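Local coordinates for protein beta-glucuronidase (uncultured Clostridium sp., PDB 6U7J) that hydrolyses beta-glucuronides as a family 2 glycosyl hydrolase of gut bacteria, an activity that probably reactivates estrogens from their glucuronide conjugates, at residues B[12-16]-B[17-21]; B[33-36]-B[37-40]; B[321-324]-B[325-329]; B[457-460]-B[461-464]. All coordinates share one frame; numbering follows the deposited sequence.

Contact 1 (B[12-16]-B[17-21]). Unlike the reference sequence in segment 17-21: Ile-21 (reference Met).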
loop_
_atom_site.group_PDB
_atom_site.type_symbol
_atom_site.label_atom_id
_atom_site.label_comp_id
_atom_site.label_asym_id
_atom_site.label_seq_id
_atom_site.Cartn_x
_atom_site.Cartn_y
_atom_site.Cartn_z
ATOM N N PHE B 12 -25.128 -36.087 -7.642
ATOM C CA PHE B 12 -24.091 -35.745 -6.677
ATOM C C PHE B 12 -23.912 -36.900 -5.698
ATOM O O PHE B 12 -24.904 -37.438 -5.199
ATOM C CB PHE B 12 -24.443 -34.455 -5.927
ATOM C CG PHE B 12 -23.302 -33.890 -5.124
ATOM C CD1 PHE B 12 -22.302 -33.154 -5.737
ATOM C CD2 PHE B 12 -23.216 -34.115 -3.761
ATOM C CE1 PHE B 12 -21.235 -32.634 -5.006
ATOM C CE2 PHE B 12 -22.150 -33.601 -3.022
ATOM C CZ PHE B 12 -21.160 -32.852 -3.653
ATOM N N PRO B 13 -22.681 -37.307 -5.397
ATOM C CA PRO B 13 -22.485 -38.456 -4.500
ATOM C C PRO B 13 -22.980 -38.165 -3.091
ATOM O O PRO B 13 -22.824 -37.055 -2.572
ATOM C CB PRO B 13 -20.966 -38.685 -4.525
ATOM C CG PRO B 13 -20.463 -37.951 -5.780
ATOM C CD PRO B 13 -21.421 -36.801 -5.972
ATOM N N VAL B 14 -23.570 -39.186 -2.459
ATOM C CA VAL B 14 -24.110 -39.050 -1.114
ATOM C C VAL B 14 -23.601 -40.174 -0.222
ATOM O O VAL B 14 -23.161 -41.225 -0.691
ATOM C CB VAL B 14 -25.651 -39.035 -1.119
ATOM C CG1 VAL B 14 -26.176 -37.954 -2.075
ATOM C CG2 VAL B 14 -26.190 -40.416 -1.491
ATOM N N ASP B 15 -23.668 -39.931 1.088
ATOM C CA ASP B 15 -23.453 -40.953 2.111
ATOM C C ASP B 15 -24.776 -41.272 2.791
ATOM O O ASP B 15 -25.466 -40.360 3.258
ATOM C CB ASP B 15 -22.466 -40.491 3.186
ATOM C CG ASP B 15 -21.029 -40.499 2.712
ATOM O OD1 ASP B 15 -20.402 -39.416 2.747
ATOM O OD2 ASP B 15 -20.527 -41.574 2.307
ATOM N N ASN B 16 -25.110 -42.564 2.880
ATOM C CA ASN B 16 -26.252 -42.997 3.685
ATOM C C ASN B 16 -26.035 -44.443 4.135
ATOM O O ASN B 16 -24.894 -44.890 4.250
ATOM C CB ASN B 16 -27.570 -42.828 2.905
ATOM C CG ASN B 16 -27.542 -43.492 1.536
ATOM O OD1 ASN B 16 -27.075 -44.621 1.386
ATOM N ND2 ASN B 16 -28.061 -42.797 0.532
ATOM N N GLU B 17 -27.113 -45.188 4.397
ATOM C CA GLU B 17 -26.950 -46.587 4.801
ATOM C C GLU B 17 -26.497 -47.476 3.649
ATOM O O GLU B 17 -26.008 -48.586 3.897
ATOM C CB GLU B 17 -28.264 -47.124 5.376
ATOM C CG GLU B 17 -29.243 -47.584 4.314
ATOM C CD GLU B 17 -30.041 -46.446 3.712
ATOM O OE1 GLU B 17 -29.693 -45.257 3.960
ATOM O OE2 GLU B 17 -31.031 -46.749 2.992
ATOM N N ALA B 18 -26.639 -47.008 2.408
ATOM C CA ALA B 18 -26.425 -47.793 1.196
ATOM C C ALA B 18 -25.213 -47.367 0.388
ATOM O O ALA B 18 -24.548 -48.220 -0.197
ATOM C CB ALA B 18 -27.658 -47.709 0.289
ATOM N N ARG B 19 -24.927 -46.070 0.312
ATOM C CA ARG B 19 -23.828 -45.545 -0.486
ATOM C C ARG B 19 -22.806 -44.879 0.425
ATOM O O ARG B 19 -23.147 -44.363 1.499
ATOM C CB ARG B 19 -24.320 -44.534 -1.529
ATOM C CG ARG B 19 -25.409 -45.022 -2.472
ATOM C CD ARG B 19 -25.874 -43.906 -3.396
ATOM N NE ARG B 19 -26.793 -44.361 -4.444
ATOM C CZ ARG B 19 -26.852 -43.824 -5.660
ATOM N NH1 ARG B 19 -26.040 -42.820 -5.991
ATOM N NH2 ARG B 19 -27.719 -44.281 -6.549
ATOM N N GLN B 20 -21.547 -44.899 -0.006
ATOM C CA GLN B 20 -20.494 -44.278 0.781
ATOM C C GLN B 20 -19.494 -43.582 -0.142
ATOM O O GLN B 20 -19.365 -43.946 -1.316
ATOM C CB GLN B 20 -19.773 -45.284 1.684
ATOM C CG GLN B 20 -19.031 -44.609 2.822
ATOM C CD GLN B 20 -18.365 -45.583 3.773
ATOM O OE1 GLN B 20 -17.996 -46.713 3.403
ATOM N NE2 GLN B 20 -18.206 -45.146 5.021
ATOM N N ILE B 21 -18.814 -42.578 0.407
ATOM C CA ILE B 21 -17.891 -41.731 -0.319
ATOM C C ILE B 21 -16.522 -41.813 0.351
ATOM O O ILE B 21 -16.422 -41.763 1.583
ATOM C CB ILE B 21 -18.350 -40.252 -0.350
ATOM C CG1 ILE B 21 -19.714 -40.105 -1.055
ATOM C CG2 ILE B 21 -17.270 -39.349 -0.951
ATOM C CD1 ILE B 21 -20.378 -38.740 -0.781
HETATM O O HOH W 1 -21.960 -42.727 -2.936
HETATM O O HOH W 2 -23.716 -41.408 -4.651
#
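The side-chain oxygen OD1 of Asn-16 takes two backbone N-H groups at the turn between 12-16 and 17-21: Ala-18 N lies 2.6 Å from Asn-16 OD1, and Arg-19 N lies 2.8 Å from the same oxygen. With N-H...O angles of 152° and 156° both bonds are sound. A chi1 of 53° sets CG between the backbone N and the carbonyl carbon, which folds the amide back over the turn. In return Asn-16 N donates to Arg-19 O in a nearly straight bond of 3.0 Å, so backbone and side chain together close the bend. One residue earlier, Asp-15 OD2 receives a weak bond from Ile-21 N at 2.7 Å, while Asp-15 OD1 forms a salt bridge with Lys-22 of the second subunit.

Waters fill in where the backbones diverge. One accepts from Val-14 N and also from Arg-19 NH1, 3.0 Å away and in the guanidinium plane; another lies 3.0 Å from Val-14 O. The guanidinium itself is paired with Asp-274. His-275 serves two residues, its ND1 bonding Glu-17 OE1 and its backbone oxygen Asn-16 ND2. Beyond the hydrogen bonds, Ile-21 CD1 packs on Pro-13 CB at 3.8 Å.

The bend leads into strand 20-32, where Gln-20 shares backbone hydrogen bonds with Cys-192 of strand 188-193. Val-14 and Arg-19 lean on Tyr-276 of strand 274-280, and Phe-12 reaches helix 346-355.

Contact 2 (B[33-36]-B[37-40])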
loop_
_atom_site.group_PDB
_atom_site.type_symbol
_atom_site.label_atom_id
_atom_site.label_comp_id
_atom_site.label_asym_id
_atom_site.label_seq_id
_atom_site.Cartn_x
_atom_site.Cartn_y
_atom_site.Cartn_z
ATOM N N ASP B 33 5.695 -32.074 -17.638
ATOM C CA ASP B 33 6.452 -32.403 -18.844
ATOM C C ASP B 33 7.598 -31.415 -19.046
ATOM O O ASP B 33 7.424 -30.201 -18.881
ATOM C CB ASP B 33 5.545 -32.355 -20.075
ATOM C CG ASP B 33 4.743 -33.639 -20.285
ATOM O OD1 ASP B 33 5.025 -34.657 -19.607
ATOM O OD2 ASP B 33 3.826 -33.619 -21.141
ATOM N N ASN B 34 8.770 -31.932 -19.437
ATOM C CA ASN B 34 9.883 -31.074 -19.841
ATOM C C ASN B 34 9.891 -30.783 -21.337
ATOM O O ASN B 34 10.602 -29.882 -21.769
ATOM C CB ASN B 34 11.236 -31.688 -19.433
ATOM C CG ASN B 34 11.344 -31.925 -17.929
ATOM O OD1 ASN B 34 11.408 -33.063 -17.472
ATOM N ND2 ASN B 34 11.347 -30.846 -17.153
ATOM N N TYR B 35 9.126 -31.515 -22.136
ATOM C CA TYR B 35 8.860 -31.119 -23.512
ATOM C C TYR B 35 7.443 -31.569 -23.825
ATOM O O TYR B 35 6.838 -32.325 -23.062
ATOM C CB TYR B 35 9.895 -31.698 -24.497
ATOM C CG TYR B 35 9.958 -33.214 -24.515
ATOM C CD1 TYR B 35 9.064 -33.958 -25.278
ATOM C CD2 TYR B 35 10.910 -33.899 -23.772
ATOM C CE1 TYR B 35 9.120 -35.342 -25.303
ATOM C CE2 TYR B 35 10.968 -35.293 -23.786
ATOM C CZ TYR B 35 10.076 -36.003 -24.557
ATOM O OH TYR B 35 10.119 -37.385 -24.567
ATOM N N TYR B 36 6.907 -31.091 -24.946
ATOM C CA TYR B 36 5.508 -31.358 -25.268
ATOM C C TYR B 36 5.229 -32.859 -25.310
ATOM O O TYR B 36 5.857 -33.598 -26.076
ATOM C CB TYR B 36 5.142 -30.711 -26.600
ATOM C CG TYR B 36 3.672 -30.822 -26.920
ATOM C CD1 TYR B 36 2.712 -30.449 -25.988
ATOM C CD2 TYR B 36 3.242 -31.304 -28.152
ATOM C CE1 TYR B 36 1.352 -30.552 -26.273
ATOM C CE2 TYR B 36 1.879 -31.412 -28.449
ATOM C CZ TYR B 36 0.940 -31.039 -27.504
ATOM O OH TYR B 36 -0.413 -31.147 -27.789
ATOM N N LYS B 37 4.303 -33.299 -24.453
ATOM C CA LYS B 37 3.798 -34.670 -24.372
ATOM C C LYS B 37 4.854 -35.688 -23.919
ATOM O O LYS B 37 4.696 -36.886 -24.166
ATOM C CB LYS B 37 3.169 -35.101 -25.705
ATOM C CG LYS B 37 1.824 -34.412 -25.986
ATOM C CD LYS B 37 1.071 -35.061 -27.146
ATOM C CE LYS B 37 1.909 -35.038 -28.424
ATOM N NZ LYS B 37 1.424 -35.990 -29.472
ATOM N N GLN B 38 5.901 -35.245 -23.209
ATOM C CA GLN B 38 6.943 -36.160 -22.749
ATOM C C GLN B 38 6.365 -37.339 -21.977
ATOM O O GLN B 38 6.744 -38.491 -22.211
ATOM C CB GLN B 38 7.958 -35.424 -21.880
ATOM C CG GLN B 38 8.975 -36.370 -21.243
ATOM C CD GLN B 38 10.022 -35.633 -20.439
ATOM O OE1 GLN B 38 9.788 -34.518 -19.967
ATOM N NE2 GLN B 38 11.193 -36.242 -20.290
ATOM N N GLY B 39 5.434 -37.069 -21.054
ATOM C CA GLY B 39 4.860 -38.145 -20.256
ATOM C C GLY B 39 4.193 -39.225 -21.092
ATOM O O GLY B 39 4.310 -40.418 -20.792
ATOM N N PHE B 40 3.458 -38.824 -22.133
ATOM C CA PHE B 40 2.821 -39.808 -23.002
ATOM C C PHE B 40 3.865 -40.551 -23.820
ATOM O O PHE B 40 3.779 -41.774 -23.990
ATOM C CB PHE B 40 1.811 -39.138 -23.939
ATOM C CG PHE B 40 0.674 -38.455 -23.236
ATOM C CD1 PHE B 40 -0.099 -39.129 -22.315
ATOM C CD2 PHE B 40 0.381 -37.126 -23.509
ATOM C CE1 PHE B 40 -1.150 -38.489 -21.664
ATOM C CE2 PHE B 40 -0.668 -36.478 -22.867
ATOM C CZ PHE B 40 -1.434 -37.159 -21.940
HETATM O O HOH W 3 2.767 -35.894 -21.268
HETATM O O HOH W 4 3.246 -31.337 -22.356
#
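Gln-38 lies across the Tyr-35 ring, and this is the close-packed part of the contact. Its CB stands 3.5 Å from the Tyr-35 ring centroid and 11° off the normal, a CH-pi contact over the face, while Gln-38 CG comes within 3.4 Å of Tyr-35 CE2. Because CG is anti to the backbone N (chi1 173°) and the chain stays extended, the amide runs on past the ring, its plane 29° from that of the ring. There Gln-38 OE1 accepts from Asn-34 N at 2.8 Å, nearly along the C=O axis. The far side of the amide, NE2, and the Tyr-35 hydroxyl both bond Glu-42, so ring and amide are held at their polar ends too.

Asp-33 closes the other flank. Gly-39 N donates to Asp-33 OD1 at 2.8 Å, reaching it from above the carboxylate plane, and two waters donate to OD2 and pass the link on to Phe-40 N and Lys-37 N.

The looser side is a second CH-pi pair, slightly longer and with no hydrogen bond between its two side chains. Lys-37 CG sits 3.7 Å from the Tyr-36 ring centroid, and the two side chains lie alongside each other, pointing the same way.

A type II beta turn from Tyr-35 to Gln-38, closed by Gln-38 N to Tyr-35 O at 3.1 Å, delivers the chain to helix 38-41 with Lys-37 at the N-cap. Asp-33, upstream of the cap, takes a first-turn N-H, an arrangement that joins strand to short helix within the sugar-binding domain of this family.

Contact 3 (B[321-324]-B[325-329])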
loop_
_atom_site.group_PDB
_atom_site.type_symbol
_atom_site.label_atom_id
_atom_site.label_comp_id
_atom_site.label_asym_id
_atom_site.label_seq_id
_atom_site.Cartn_x
_atom_site.Cartn_y
_atom_site.Cartn_z
ATOM N N LEU B 321 -13.658 -20.059 2.070
ATOM C CA LEU B 321 -13.776 -18.881 1.217
ATOM C C LEU B 321 -15.207 -18.685 0.729
ATOM O O LEU B 321 -15.711 -17.554 0.700
ATOM C CB LEU B 321 -12.823 -19.013 0.032
ATOM C CG LEU B 321 -12.711 -17.883 -0.982
ATOM C CD1 LEU B 321 -11.855 -16.754 -0.427
ATOM C CD2 LEU B 321 -12.127 -18.433 -2.284
ATOM N N ASN B 322 -15.874 -19.770 0.322
ATOM C CA ASN B 322 -17.248 -19.653 -0.158
ATOM C C ASN B 322 -18.171 -19.115 0.926
ATOM O O ASN B 322 -19.059 -18.302 0.646
ATOM C CB ASN B 322 -17.760 -21.010 -0.651
ATOM C CG ASN B 322 -17.036 -21.483 -1.898
ATOM O OD1 ASN B 322 -16.364 -20.698 -2.574
ATOM N ND2 ASN B 322 -17.152 -22.771 -2.199
ATOM N N VAL B 323 -18.008 -19.582 2.162
ATOM C CA VAL B 323 -18.894 -19.113 3.220
ATOM C C VAL B 323 -18.647 -17.640 3.484
ATOM O O VAL B 323 -19.586 -16.852 3.633
ATOM C CB VAL B 323 -18.722 -19.946 4.501
ATOM C CG1 VAL B 323 -19.555 -19.333 5.625
ATOM C CG2 VAL B 323 -19.112 -21.418 4.266
ATOM N N ARG B 324 -17.378 -17.236 3.513
ATOM C CA ARG B 324 -17.058 -15.822 3.671
ATOM C C ARG B 324 -17.660 -15.005 2.541
ATOM O O ARG B 324 -18.201 -13.918 2.776
ATOM C CB ARG B 324 -15.532 -15.652 3.753
ATOM C CG ARG B 324 -15.015 -14.229 3.580
ATOM C CD ARG B 324 -15.284 -13.382 4.819
ATOM N NE ARG B 324 -14.726 -12.038 4.683
ATOM C CZ ARG B 324 -14.857 -11.070 5.586
ATOM N NH1 ARG B 324 -15.541 -11.282 6.699
ATOM N NH2 ARG B 324 -14.307 -9.883 5.367
ATOM N N ASP B 325 -17.617 -15.529 1.306
ATOM C CA ASP B 325 -18.198 -14.804 0.171
ATOM C C ASP B 325 -19.714 -14.648 0.326
ATOM O O ASP B 325 -20.266 -13.573 0.054
ATOM C CB ASP B 325 -17.863 -15.512 -1.148
ATOM C CG ASP B 325 -16.406 -15.279 -1.604
ATOM O OD1 ASP B 325 -15.619 -14.670 -0.847
ATOM O OD2 ASP B 325 -16.041 -15.713 -2.727
ATOM N N CYS B 326 -20.408 -15.700 0.781
ATOM C CA CYS B 326 -21.852 -15.578 0.971
ATOM C C CYS B 326 -22.178 -14.626 2.115
ATOM O O CYS B 326 -23.195 -13.917 2.068
ATOM C CB CYS B 326 -22.469 -16.941 1.248
ATOM S SG CYS B 326 -22.335 -18.063 -0.149
ATOM N N GLU B 327 -21.329 -14.591 3.149
ATOM C CA GLU B 327 -21.482 -13.594 4.209
ATOM C C GLU B 327 -21.345 -12.182 3.655
ATOM O O GLU B 327 -22.046 -11.260 4.090
ATOM C CB GLU B 327 -20.444 -13.832 5.312
ATOM C CG GLU B 327 -20.712 -15.041 6.211
ATOM C CD GLU B 327 -21.798 -14.752 7.253
ATOM O OE1 GLU B 327 -21.906 -13.587 7.702
ATOM O OE2 GLU B 327 -22.547 -15.685 7.616
ATOM N N LEU B 328 -20.440 -11.989 2.698
ATOM C CA LEU B 328 -20.235 -10.651 2.152
ATOM C C LEU B 328 -21.374 -10.273 1.215
ATOM O O LEU B 328 -21.827 -9.119 1.210
ATOM C CB LEU B 328 -18.890 -10.579 1.431
ATOM C CG LEU B 328 -17.603 -10.660 2.271
ATOM C CD1 LEU B 328 -16.378 -10.716 1.364
ATOM C CD2 LEU B 328 -17.485 -9.472 3.213
ATOM N N LEU B 329 -21.839 -11.233 0.409
ATOM C CA LEU B 329 -23.016 -11.013 -0.423
ATOM C C LEU B 329 -24.200 -10.574 0.423
ATOM O O LEU B 329 -24.913 -9.626 0.078
ATOM C CB LEU B 329 -23.368 -12.287 -1.193
ATOM C CG LEU B 329 -22.449 -12.659 -2.348
ATOM C CD1 LEU B 329 -22.826 -14.030 -2.896
ATOM C CD2 LEU B 329 -22.483 -11.598 -3.451
HETATM O O HOH W 5 -16.242 -18.276 -3.263
#
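Arg-324 and Leu-328 meet one turn apart on helix 319-332, an alpha-helix of a beta-alpha-beta unit in the TIM barrel domain. Leu-328 CD2 rests over one face of the guanidinium, toward its rim, 3.9 Å from Arg-324 CZ. A bend at chi2 (74°) turns the arginine along the helix, so that its flat end passes above the leucine branch. The backbone supplies the spacing through i to i+4 hydrogen bonds: Leu-328 N reaches Arg-324 O at 3.0 Å, and Glu-327 N reaches Val-323 O at 2.9 Å.

The next shell fixes the charged ends. Arg-324 NH2 bonds the carbonyl oxygens of Arg-577 and of Leu-518 from the third subunit; Leu-518 of that subunit also packs on Leu-328. Asp-325 points to another side of the helix, where its carboxylate is divided between two cations outside the 321-329 segment: OD1 pairs with Arg-577 and OD2 with Lys-306. These two partners would be expected to favour the charged form of the buried acid. Arg-577 therefore serves both neighbours, its side chain bonding Asp-325 and its carbonyl Arg-324.

Farther out, Asn-322 and Cys-326 abut Met-351 of helix 346-355, whereas Val-323 and Arg-324 pack against Ile-64 of the second subunit. Between Asn-322 and Asp-325 lies a water, 2.5 Å from Asn-322 OD1 and 2.6 Å from Asp-325 OD2.

Contact 4 (B[457-460]-B[461-464]); sequences KISQ and FFDV
Two successive i to i+3 hydrogen bonds define a short 3-10 turn: Phe-461 N donates to Ile-458 O at 3.0 Å and Phe-462 N to Ser-459 O at 3.0 Å, both nearly straight but arriving from above the carbonyl planes. Gln-460 lies beside the Phe-461 ring, pointing the same way. Its CG is 4.0 Å from the Phe-461 ring centroid in a CH-pi contact, and NE2 stands over the same ring toward its rim, 3.6 Å from Phe-461 CZ. The bend at chi2 (-86°) brings the amide back so that Gln-460 NE2 can donate to Lys-457 O at 2.6 Å, a bond that fixes the amide's rotation, with its plane 48° from the ring. Across the turn, Ile-458 CD1 touches Phe-462 CZ at 3.8 Å, and Ile-458 O lies over the centre of that ring.

The turn occupies the loop between strands 445-449 and 465-468 of the barrel. Helix 424-439 covers it through Phe-429 against Ile-458, Arg-426 against Gln-460 and Glu-430 against Phe-461, while Ile-458 and Ser-459 also touch Met-449 of strand 445-449.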
loop_
_atom_site.group_PDB
_atom_site.type_symbol
_atom_site.label_atom_id
_atom_site.label_comp_id
_atom_site.label_asym_id
_atom_site.label_seq_id
_atom_site.Cartn_x
_atom_site.Cartn_y
_atom_site.Cartn_z
ATOM N N LYS B 457 -26.125 -9.477 -33.653
ATOM C CA LYS B 457 -26.965 -10.284 -34.520
ATOM C C LYS B 457 -27.541 -11.520 -33.839
ATOM O O LYS B 457 -28.113 -12.365 -34.531
ATOM C CB LYS B 457 -26.181 -10.678 -35.774
ATOM C CG LYS B 457 -25.986 -9.494 -36.726
ATOM C CD LYS B 457 -25.070 -9.821 -37.880
ATOM C CE LYS B 457 -24.749 -8.573 -38.668
ATOM N NZ LYS B 457 -24.070 -7.552 -37.813
ATOM N N ILE B 458 -27.447 -11.643 -32.508
ATOM C CA ILE B 458 -27.873 -12.882 -31.862
ATOM C C ILE B 458 -28.827 -12.678 -30.687
ATOM O O ILE B 458 -29.487 -13.630 -30.254
ATOM C CB ILE B 458 -26.657 -13.713 -31.401
ATOM C CG1 ILE B 458 -25.981 -13.081 -30.175
ATOM C CG2 ILE B 458 -25.668 -13.915 -32.541
ATOM C CD1 ILE B 458 -24.999 -14.039 -29.465
ATOM N N SER B 459 -28.933 -11.459 -30.157
ATOM C CA SER B 459 -29.703 -11.303 -28.924
ATOM C C SER B 459 -31.192 -11.543 -29.127
ATOM O O SER B 459 -31.903 -11.783 -28.139
ATOM C CB SER B 459 -29.490 -9.920 -28.300
ATOM O OG SER B 459 -28.233 -9.864 -27.644
ATOM N N GLN B 460 -31.685 -11.502 -30.371
ATOM C CA GLN B 460 -33.085 -11.844 -30.612
ATOM C C GLN B 460 -33.426 -13.260 -30.144
ATOM O O GLN B 460 -34.598 -13.544 -29.882
ATOM C CB GLN B 460 -33.429 -11.691 -32.095
ATOM C CG GLN B 460 -32.703 -12.670 -33.017
ATOM C CD GLN B 460 -31.337 -12.148 -33.438
ATOM O OE1 GLN B 460 -30.845 -11.168 -32.879
ATOM N NE2 GLN B 460 -30.718 -12.800 -34.419
ATOM N N PHE B 461 -32.432 -14.147 -30.012
ATOM C CA PHE B 461 -32.691 -15.515 -29.580
ATOM C C PHE B 461 -32.841 -15.652 -28.072
ATOM O O PHE B 461 -33.227 -16.729 -27.607
ATOM C CB PHE B 461 -31.570 -16.452 -30.058
ATOM C CG PHE B 461 -31.345 -16.425 -31.553
ATOM C CD1 PHE B 461 -32.394 -16.617 -32.434
ATOM C CD2 PHE B 461 -30.081 -16.206 -32.074
ATOM C CE1 PHE B 461 -32.187 -16.585 -33.808
ATOM C CE2 PHE B 461 -29.869 -16.180 -33.448
ATOM C CZ PHE B 461 -30.926 -16.369 -34.315
ATOM N N PHE B 462 -32.553 -14.606 -27.298
ATOM C CA PHE B 462 -32.520 -14.706 -25.845
ATOM C C PHE B 462 -33.839 -14.242 -25.246
ATOM O O PHE B 462 -34.614 -13.525 -25.875
ATOM C CB PHE B 462 -31.374 -13.866 -25.255
ATOM C CG PHE B 462 -30.013 -14.239 -25.768
ATOM C CD1 PHE B 462 -29.734 -15.541 -26.172
ATOM C CD2 PHE B 462 -29.005 -13.290 -25.832
ATOM C CE1 PHE B 462 -28.470 -15.887 -26.640
ATOM C CE2 PHE B 462 -27.741 -13.628 -26.293
ATOM C CZ PHE B 462 -27.474 -14.926 -26.703
ATOM N N ASP B 463 -34.075 -14.656 -24.005
ATOM C CA ASP B 463 -35.216 -14.180 -23.237
ATOM C C ASP B 463 -34.894 -12.923 -22.440
ATOM O O ASP B 463 -35.798 -12.123 -22.156
ATOM C CB ASP B 463 -35.703 -15.289 -22.306
ATOM C CG ASP B 463 -35.990 -16.589 -23.064
ATOM O OD1 ASP B 463 -36.840 -16.556 -23.983
ATOM O OD2 ASP B 463 -35.359 -17.630 -22.776
ATOM N N VAL B 464 -33.628 -12.726 -22.078
ATOM C CA VAL B 464 -33.162 -11.509 -21.424
ATOM C C VAL B 464 -31.949 -11.015 -22.185
ATOM O O VAL B 464 -31.130 -11.820 -22.645
ATOM C CB VAL B 464 -32.815 -11.756 -19.936
ATOM C CG1 VAL B 464 -32.169 -10.514 -19.305
ATOM C CG2 VAL B 464 -34.055 -12.157 -19.165
#

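Along the chain the four contacts come in series, 12-21 first and 457-464 last, and none touches another. Strand 20-32 ties the first two together: contact 1 leads into it and contact 2 follows it, their centres about 38 Å apart. Contacts 3 and 4 both belong to the TIM barrel domain, one on helix 319-332 and the other in a strand-connecting loop, with centres about 32 Å apart. Contact 1 approaches contact 3 to about 11 Å between nearest atoms, and both touch the second subunit, so each takes part in the four-chain assembly. Contacts 1 and 4 lie on opposite sides of the chain's centre.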